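Long-range contact in serine acetyltransferase (Bacteroides vulgatus ATCC 8482, PDB 3F1X), which probably transfers an acetyl group to serine, as serine acetyltransferases of the left-handed beta-helix family do in amino-acid biosynthesis: residues A[155-166]-A[181-191]. Numbering follows the deposited sequence.
Sequences PAIRAISNYRIA and ITEMAHSETGI
Ala185 CB covers one face of the flat amide of Asn162, 3.8 Å from Asn162 ND2, and Ile181 O lies at the ND2 edge. Ile181 O is almost in the amide plane, 3.2 Å from Asn162 ND2, and the N-H points nearly straight at it (170°). The donor lies tilted out of the carbonyl plane of Ile181. CG of Asn162 sits beside its backbone N (chi1 -85°), which turns the amide to this carbonyl. A water accepts from Asn162 ND2 and donates to Glu188 OE2, so ND2 has two partners. Asn162 OD1 accepts a weak hydrogen bond from Arg50 NH1 of helix 39-53.

The two helices run antiparallel, and Ala159 and Ala185 at the interface let the axes come within 8.6 Å. Ala159 CB touches Ile191 CD1 (3.7 Å) and Thr189 OG1. Ala166 CB meets Thr182 CG2 at 3.7 Å. Thr189 OG1 lies between its backbone N and carbonyl carbon (chi1 68°). Thr189 OG1 donates to Ala185 O at 2.7 Å and accepts from Ile191 N, forming an ST turn. Thr189 CG2 packs on Pro155. A valine in place of Thr189 would probably leave Ile191 N without its side-chain acceptor and Ala185 O without its second donor, so the turn through Gly190 would be less firmly held.

The pair is an antiparallel helical hairpin, leading from the helical N-terminal domain into the left-handed parallel beta-helix of serine acetyltransferases.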
loop_
_atom_site.group_PDB
_atom_site.type_symbol
_atom_site.label_atom_id
_atom_site.label_comp_id
_atom_site.label_asym_id
_atom_site.label_seq_id
_atom_site.Cartn_x
_atom_site.Cartn_y
_atom_site.Cartn_z
ATOM N N PRO A 155 -20.941 12.683 10.603
ATOM C CA PRO A 155 -21.139 11.233 10.647
ATOM C C PRO A 155 -22.562 10.783 10.318
ATOM O O PRO A 155 -22.758 9.741 9.700
ATOM C CB PRO A 155 -20.729 10.875 12.071
ATOM C CG PRO A 155 -21.133 12.109 12.851
ATOM C CD PRO A 155 -20.656 13.222 11.946
ATOM N N ALA A 156 -23.546 11.576 10.725
ATOM C CA ALA A 156 -24.942 11.245 10.479
ATOM C C ALA A 156 -25.257 11.067 8.997
ATOM O O ALA A 156 -25.935 10.117 8.615
ATOM C CB ALA A 156 -25.842 12.313 11.078
ATOM N N ILE A 157 -24.769 11.978 8.160
ATOM C CA ILE A 157 -25.027 11.884 6.729
ATOM C C ILE A 157 -24.459 10.594 6.158
ATOM O O ILE A 157 -25.046 9.997 5.264
ATOM C CB ILE A 157 -24.424 13.072 5.959
ATOM C CG1 ILE A 157 -25.061 14.369 6.443
ATOM C CG2 ILE A 157 -24.689 12.915 4.459
ATOM C CD1 ILE A 157 -26.549 14.456 6.169
ATOM N N ARG A 158 -23.317 10.169 6.689
ATOM C CA ARG A 158 -22.674 8.945 6.242
ATOM C C ARG A 158 -23.517 7.733 6.609
ATOM O O ARG A 158 -23.708 6.834 5.793
ATOM C CB ARG A 158 -21.276 8.829 6.863
ATOM C CG ARG A 158 -20.314 9.865 6.322
ATOM C CD ARG A 158 -18.974 9.872 7.040
ATOM N NE ARG A 158 -18.082 10.891 6.486
ATOM C CZ ARG A 158 -16.847 11.124 6.921
ATOM N NH1 ARG A 158 -16.105 12.072 6.357
ATOM N NH2 ARG A 158 -16.354 10.410 7.925
ATOM N N ALA A 159 -24.027 7.713 7.840
ATOM C CA ALA A 159 -24.860 6.601 8.295
ATOM C C ALA A 159 -26.168 6.565 7.509
ATOM O O ALA A 159 -26.595 5.509 7.049
ATOM C CB ALA A 159 -25.152 6.739 9.789
ATOM N N ILE A 160 -26.801 7.724 7.354
ATOM C CA ILE A 160 -28.063 7.808 6.624
ATOM C C ILE A 160 -27.855 7.430 5.154
ATOM O O ILE A 160 -28.698 6.767 4.549
ATOM C CB ILE A 160 -28.671 9.231 6.743
ATOM C CG1 ILE A 160 -29.047 9.498 8.199
ATOM C CG2 ILE A 160 -29.918 9.368 5.862
ATOM C CD1 ILE A 160 -29.396 10.936 8.488
ATOM N N SER A 161 -26.729 7.843 4.583
ATOM C CA SER A 161 -26.425 7.503 3.199
ATOM C C SER A 161 -26.286 5.992 3.072
ATOM O O SER A 161 -26.888 5.384 2.187
ATOM C CB SER A 161 -25.124 8.171 2.753
ATOM O OG SER A 161 -25.264 9.573 2.723
ATOM N N ASN A 162 -25.497 5.387 3.964
ATOM C CA ASN A 162 -25.291 3.937 3.941
ATOM C C ASN A 162 -26.642 3.230 4.079
ATOM O O ASN A 162 -26.918 2.247 3.386
ATOM C CB ASN A 162 -24.362 3.488 5.085
ATOM C CG ASN A 162 -22.879 3.596 4.730
ATOM O OD1 ASN A 162 -22.421 4.615 4.213
ATOM N ND2 ASN A 162 -22.119 2.544 5.031
ATOM N N TYR A 163 -27.473 3.727 4.992
ATOM C CA TYR A 163 -28.802 3.158 5.206
ATOM C C TYR A 163 -29.648 3.178 3.927
ATOM O O TYR A 163 -30.160 2.143 3.498
ATOM C CB TYR A 163 -29.564 3.921 6.300
ATOM C CG TYR A 163 -31.056 3.747 6.165
ATOM C CD1 TYR A 163 -31.662 2.527 6.443
ATOM C CD2 TYR A 163 -31.847 4.764 5.635
ATOM C CE1 TYR A 163 -33.028 2.321 6.185
ATOM C CE2 TYR A 163 -33.204 4.565 5.372
ATOM C CZ TYR A 163 -33.782 3.345 5.647
ATOM O OH TYR A 163 -35.113 3.158 5.358
ATOM N N ARG A 164 -29.814 4.354 3.324
ATOM C CA ARG A 164 -30.627 4.441 2.109
ATOM C C ARG A 164 -30.063 3.581 0.988
ATOM O O ARG A 164 -30.811 3.039 0.179
ATOM C CB ARG A 164 -30.786 5.899 1.662
ATOM C CG ARG A 164 -31.571 6.743 2.672
ATOM C CD ARG A 164 -32.175 7.981 2.021
ATOM N NE ARG A 164 -32.719 8.932 2.994
ATOM C CZ ARG A 164 -33.831 8.743 3.699
ATOM N NH1 ARG A 164 -34.540 7.630 3.550
ATOM N NH2 ARG A 164 -34.234 9.672 4.553
ATOM N N ILE A 165 -28.745 3.435 0.947
ATOM C CA ILE A 165 -28.127 2.596 -0.067
ATOM C C ILE A 165 -28.487 1.133 0.207
ATOM O O ILE A 165 -28.884 0.387 -0.703
ATOM C CB ILE A 165 -26.590 2.758 -0.056
ATOM C CG1 ILE A 165 -26.207 4.098 -0.681
ATOM C CG2 ILE A 165 -25.931 1.604 -0.804
ATOM C CD1 ILE A 165 -24.755 4.461 -0.528
ATOM N N ALA A 166 -28.371 0.742 1.475
ATOM C CA ALA A 166 -28.658 -0.617 1.898
ATOM C C ALA A 166 -30.133 -0.964 1.747
ATOM O O ALA A 166 -30.470 -2.068 1.339
ATOM C CB ALA A 166 -28.206 -0.823 3.353
ATOM N N ILE A 181 -23.597 -3.495 4.854
ATOM C CA ILE A 181 -23.437 -2.070 4.651
ATOM C C ILE A 181 -23.857 -1.217 5.848
ATOM O O ILE A 181 -23.155 -0.255 6.182
ATOM C CB ILE A 181 -24.178 -1.630 3.359
ATOM C CG1 ILE A 181 -23.431 -2.214 2.147
ATOM C CG2 ILE A 181 -24.299 -0.099 3.298
ATOM C CD1 ILE A 181 -24.008 -1.859 0.787
ATOM N N THR A 182 -24.971 -1.544 6.508
ATOM C CA THR A 182 -25.369 -0.731 7.658
ATOM C C THR A 182 -24.457 -0.952 8.856
ATOM O O THR A 182 -24.176 -0.012 9.600
ATOM C CB THR A 182 -26.851 -0.966 8.093
ATOM O OG1 THR A 182 -27.085 -2.358 8.355
ATOM C CG2 THR A 182 -27.805 -0.460 7.012
ATOM N N GLU A 183 -23.989 -2.181 9.053
ATOM C CA GLU A 183 -23.089 -2.447 10.170
ATOM C C GLU A 183 -21.776 -1.712 9.940
ATOM O O GLU A 183 -21.066 -1.379 10.890
ATOM C CB GLU A 183 -22.839 -3.950 10.327
ATOM C CG GLU A 183 -24.060 -4.704 10.835
ATOM C CD GLU A 183 -24.464 -4.281 12.239
ATOM O OE1 GLU A 183 -25.563 -4.664 12.686
ATOM O OE2 GLU A 183 -23.679 -3.573 12.904
HETATM N N MSE A 184 -21.460 -1.462 8.672
HETATM C CA MSE A 184 -20.245 -0.738 8.320
HETATM C C MSE A 184 -20.361 0.692 8.846
HETATM O O MSE A 184 -19.408 1.243 9.406
HETATM C CB MSE A 184 -20.064 -0.726 6.801
HETATM C CG MSE A 184 -18.733 -1.272 6.328
HETATM SE SE MSE A 184 -18.601 -1.233 4.396
HETATM C CE MSE A 184 -18.316 0.671 4.171
ATOM N N ALA A 185 -21.534 1.291 8.653
ATOM C CA ALA A 185 -21.797 2.648 9.132
ATOM C C ALA A 185 -21.830 2.606 10.658
ATOM O O ALA A 185 -21.361 3.520 11.324
ATOM C CB ALA A 185 -23.139 3.150 8.599
ATOM N N HIS A 186 -22.396 1.528 11.192
ATOM C CA HIS A 186 -22.513 1.319 12.632
ATOM C C HIS A 186 -21.121 1.424 13.270
ATOM O O HIS A 186 -20.923 2.118 14.273
ATOM C CB HIS A 186 -23.123 -0.069 12.872
ATOM C CG HIS A 186 -23.398 -0.386 14.309
ATOM N ND1 HIS A 186 -23.310 0.551 15.317
ATOM C CD2 HIS A 186 -23.793 -1.538 14.901
ATOM C CE1 HIS A 186 -23.640 -0.010 16.466
ATOM N NE2 HIS A 186 -23.939 -1.278 16.241
ATOM N N SER A 187 -20.157 0.749 12.655
ATOM C CA SER A 187 -18.781 0.746 13.134
ATOM C C SER A 187 -18.123 2.119 13.008
ATOM O O SER A 187 -17.485 2.582 13.944
ATOM C CB SER A 187 -17.953 -0.281 12.345
ATOM O OG SER A 187 -16.582 -0.219 12.714
ATOM N N GLU A 188 -18.295 2.764 11.854
ATOM C CA GLU A 188 -17.691 4.066 11.601
ATOM C C GLU A 188 -18.354 5.267 12.273
ATOM O O GLU A 188 -17.704 6.300 12.473
ATOM C CB GLU A 188 -17.625 4.343 10.091
ATOM C CG GLU A 188 -16.845 3.316 9.271
ATOM C CD GLU A 188 -16.620 3.763 7.829
ATOM O OE1 GLU A 188 -15.935 4.792 7.627
ATOM O OE2 GLU A 188 -17.125 3.091 6.897
ATOM N N THR A 189 -19.629 5.154 12.634
ATOM C CA THR A 189 -20.332 6.292 13.235
ATOM C C THR A 189 -21.025 6.056 14.572
ATOM O O THR A 189 -21.414 7.012 15.239
ATOM C CB THR A 189 -21.418 6.828 12.281
ATOM O OG1 THR A 189 -22.456 5.844 12.155
ATOM C CG2 THR A 189 -20.827 7.122 10.903
ATOM N N GLY A 190 -21.195 4.797 14.950
ATOM C CA GLY A 190 -21.872 4.487 16.192
ATOM C C GLY A 190 -23.386 4.518 16.010
ATOM O O GLY A 190 -24.138 4.349 16.976
ATOM N N ILE A 191 -23.827 4.721 14.769
ATOM C CA ILE A 191 -25.247 4.780 14.410
ATOM C C ILE A 191 -25.657 3.464 13.743
ATOM O O ILE A 191 -25.147 3.119 12.678
ATOM C CB ILE A 191 -25.522 5.959 13.432
ATOM C CG1 ILE A 191 -25.044 7.265 14.049
ATOM C CG2 ILE A 191 -27.019 6.060 13.136
ATOM C CD1 ILE A 191 -25.037 8.442 13.102
HETATM O O HOH W 1 -19.463 3.287 5.533
#